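PDB 2VSD: CHIR AB1 from Gallus gallus, which probably binds the Fc region of avian antibodies as a classical Fc receptor, this chain being its extracellular immunoglobulin domain. Local coordinates for residues L37-G41 / T42-D46. Residues are numbered along the deposited sequence; the frame is centred on the assembly and turned at random.
Unlike the reference sequence in segment 42-46: Asp46 (reference Asn). With NAG (2-acetamido-2-deoxy-beta-D-glucopyranose), chain B.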
# COMPACT_ATOMS: atom_id res chain seq x y z
N LEU A 37 4.98 -3.41 -4.46
CA LEU A 37 6.41 -3.45 -4.26
C LEU A 37 6.74 -2.55 -3.08
O LEU A 37 6.41 -1.36 -3.11
CB LEU A 37 7.17 -2.98 -5.51
CG LEU A 37 8.71 -3.13 -5.41
CD1 LEU A 37 9.16 -4.61 -5.54
CD2 LEU A 37 9.34 -2.30 -6.52
N TRP A 38 7.46 -3.11 -2.12
CA TRP A 38 7.82 -2.44 -0.86
C TRP A 38 9.31 -2.24 -0.84
O TRP A 38 10.07 -3.14 -1.30
CB TRP A 38 7.45 -3.32 0.32
CG TRP A 38 5.98 -3.37 0.54
CD1 TRP A 38 5.04 -3.92 -0.29
CD2 TRP A 38 5.27 -2.83 1.66
NE1 TRP A 38 3.77 -3.78 0.27
CE2 TRP A 38 3.89 -3.10 1.46
CE3 TRP A 38 5.67 -2.16 2.83
CZ2 TRP A 38 2.90 -2.70 2.36
CZ3 TRP A 38 4.69 -1.77 3.75
CH2 TRP A 38 3.30 -2.04 3.51
N LEU A 39 9.73 -1.08 -0.34
CA LEU A 39 11.16 -0.75 -0.21
C LEU A 39 11.43 -0.37 1.25
O LEU A 39 10.78 0.56 1.76
CB LEU A 39 11.54 0.40 -1.17
CG LEU A 39 12.92 1.06 -0.96
CD1 LEU A 39 14.06 -0.01 -0.99
CD2 LEU A 39 13.21 2.15 -1.99
N ASN A 40 12.35 -1.09 1.92
CA ASN A 40 12.70 -0.78 3.32
C ASN A 40 11.46 -0.76 4.22
O ASN A 40 11.36 0.05 5.17
CB ASN A 40 13.43 0.57 3.44
CG ASN A 40 14.77 0.60 2.71
OD1 ASN A 40 15.27 -0.43 2.23
ND2 ASN A 40 15.32 1.83 2.60
N GLY A 41 10.52 -1.65 3.91
CA GLY A 41 9.34 -1.82 4.79
C GLY A 41 8.26 -0.77 4.59
O GLY A 41 7.34 -0.65 5.43
N THR A 42 8.33 -0.02 3.49
CA THR A 42 7.30 0.98 3.15
C THR A 42 6.88 0.72 1.69
O THR A 42 7.72 0.42 0.84
CB THR A 42 7.87 2.42 3.32
OG1 THR A 42 8.15 2.66 4.71
CG2 THR A 42 6.90 3.48 2.79
N LEU A 43 5.58 0.82 1.42
CA LEU A 43 5.07 0.61 0.05
C LEU A 43 5.66 1.63 -0.92
O LEU A 43 5.62 2.87 -0.63
CB LEU A 43 3.53 0.74 0.04
CG LEU A 43 2.87 0.69 -1.34
CD1 LEU A 43 2.88 -0.77 -1.74
CD2 LEU A 43 1.40 1.23 -1.36
N ARG A 44 6.22 1.13 -2.05
CA ARG A 44 6.71 2.01 -3.09
C ARG A 44 5.74 2.14 -4.28
O ARG A 44 5.32 3.25 -4.62
CB ARG A 44 8.13 1.62 -3.56
CG ARG A 44 8.71 2.72 -4.44
CD ARG A 44 10.11 2.49 -4.88
NE ARG A 44 10.52 3.59 -5.75
CZ ARG A 44 11.72 3.76 -6.29
NH1 ARG A 44 12.72 2.91 -6.02
NH2 ARG A 44 11.94 4.81 -7.08
N PHE A 45 5.39 1.00 -4.90
CA PHE A 45 4.51 0.96 -6.07
C PHE A 45 3.48 -0.12 -5.86
O PHE A 45 3.69 -1.08 -5.10
CB PHE A 45 5.29 0.54 -7.33
CG PHE A 45 6.41 1.47 -7.70
CD1 PHE A 45 6.15 2.81 -7.97
CD2 PHE A 45 7.70 0.99 -7.82
CE1 PHE A 45 7.18 3.67 -8.37
CE2 PHE A 45 8.74 1.83 -8.21
CZ PHE A 45 8.48 3.16 -8.48
N ASP A 46 2.35 0.03 -6.54
CA ASP A 46 1.47 -1.12 -6.69
C ASP A 46 0.95 -1.13 -8.11
O ASP A 46 1.06 -0.11 -8.81
CB ASP A 46 0.34 -1.15 -5.64
CG ASP A 46 -0.69 -0.02 -5.81
OD1 ASP A 46 -0.64 0.73 -6.79
OD2 ASP A 46 -1.53 0.10 -4.92
C1 NAG B . 16.60 2.03 1.95
C2 NAG B . 16.70 3.54 1.69
C3 NAG B . 18.10 4.00 1.22
C4 NAG B . 19.21 3.32 2.02
C5 NAG B . 18.92 1.81 2.16
C6 NAG B . 19.95 1.02 2.99
C7 NAG B . 14.53 4.58 1.08
C8 NAG B . 14.16 4.55 2.51
N2 NAG B . 15.70 4.02 0.72
O3 NAG B . 18.17 5.43 1.32
O4 NAG B . 20.48 3.37 1.39
O5 NAG B . 17.65 1.63 2.78
O6 NAG B . 20.08 1.66 4.26
O7 NAG B . 13.68 5.07 0.30
O HOH W 1 10.78 2.65 5.17
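The Trp38 indole lies over the backbone of Leu43 in a tight beta hairpin, and Thr42 C touches it obliquely. Its CG is anti to the carbonyl carbon (chi1 -73°), which lays the indole across the opposite strand. Leu43 N sits over one ring face, 3.3 Å from Trp38 CE3. Leu43 CA makes a CH-pi contact, 4.1 Å from the centroid of the Trp38 five-membered ring. Leu43 CD1 reaches Trp38 NE1 at 3.7 Å, and Trp38 NE1 is hydrogen-bonded to Gln36 OE1.

On the other face of the hairpin from Trp38 and Leu43, the side chains of Leu37 and Phe45 lie side by side and point the same way. Leu37 CD2 meets the edge of the phenyl ring at Phe45 CD2, 3.9 Å away. Arg44 CG covers the centre of one face of that ring.

Arg44 and Phe45 both face Leu37, which makes a classic beta bulge. Leu37 O accepts from both Arg44 N (2.7 Å) and Phe45 N (3.1 Å), each in the carbonyl plane. The extended Arg44 side chain carries its guanidinium to a salt bridge with Asp67 and a cation-pi contact with Phe60.

A type I' turn from Leu39 to Thr42 closes the hairpin. One water joins Asn40 O to Thr42 OG1. Asn40 ND2 carries the N-linked glycan, and Asn40 OD1 is hydrogen-bonded to Thr70 N.

In the immunoglobulin sandwich, Leu37 and Phe45 pack on Phe58 of strand 55-61 in the facing sheet. Strand 69-78 flanks strand 33-39, while Trp38 and Leu43 pack against Leu43 of the second subunit.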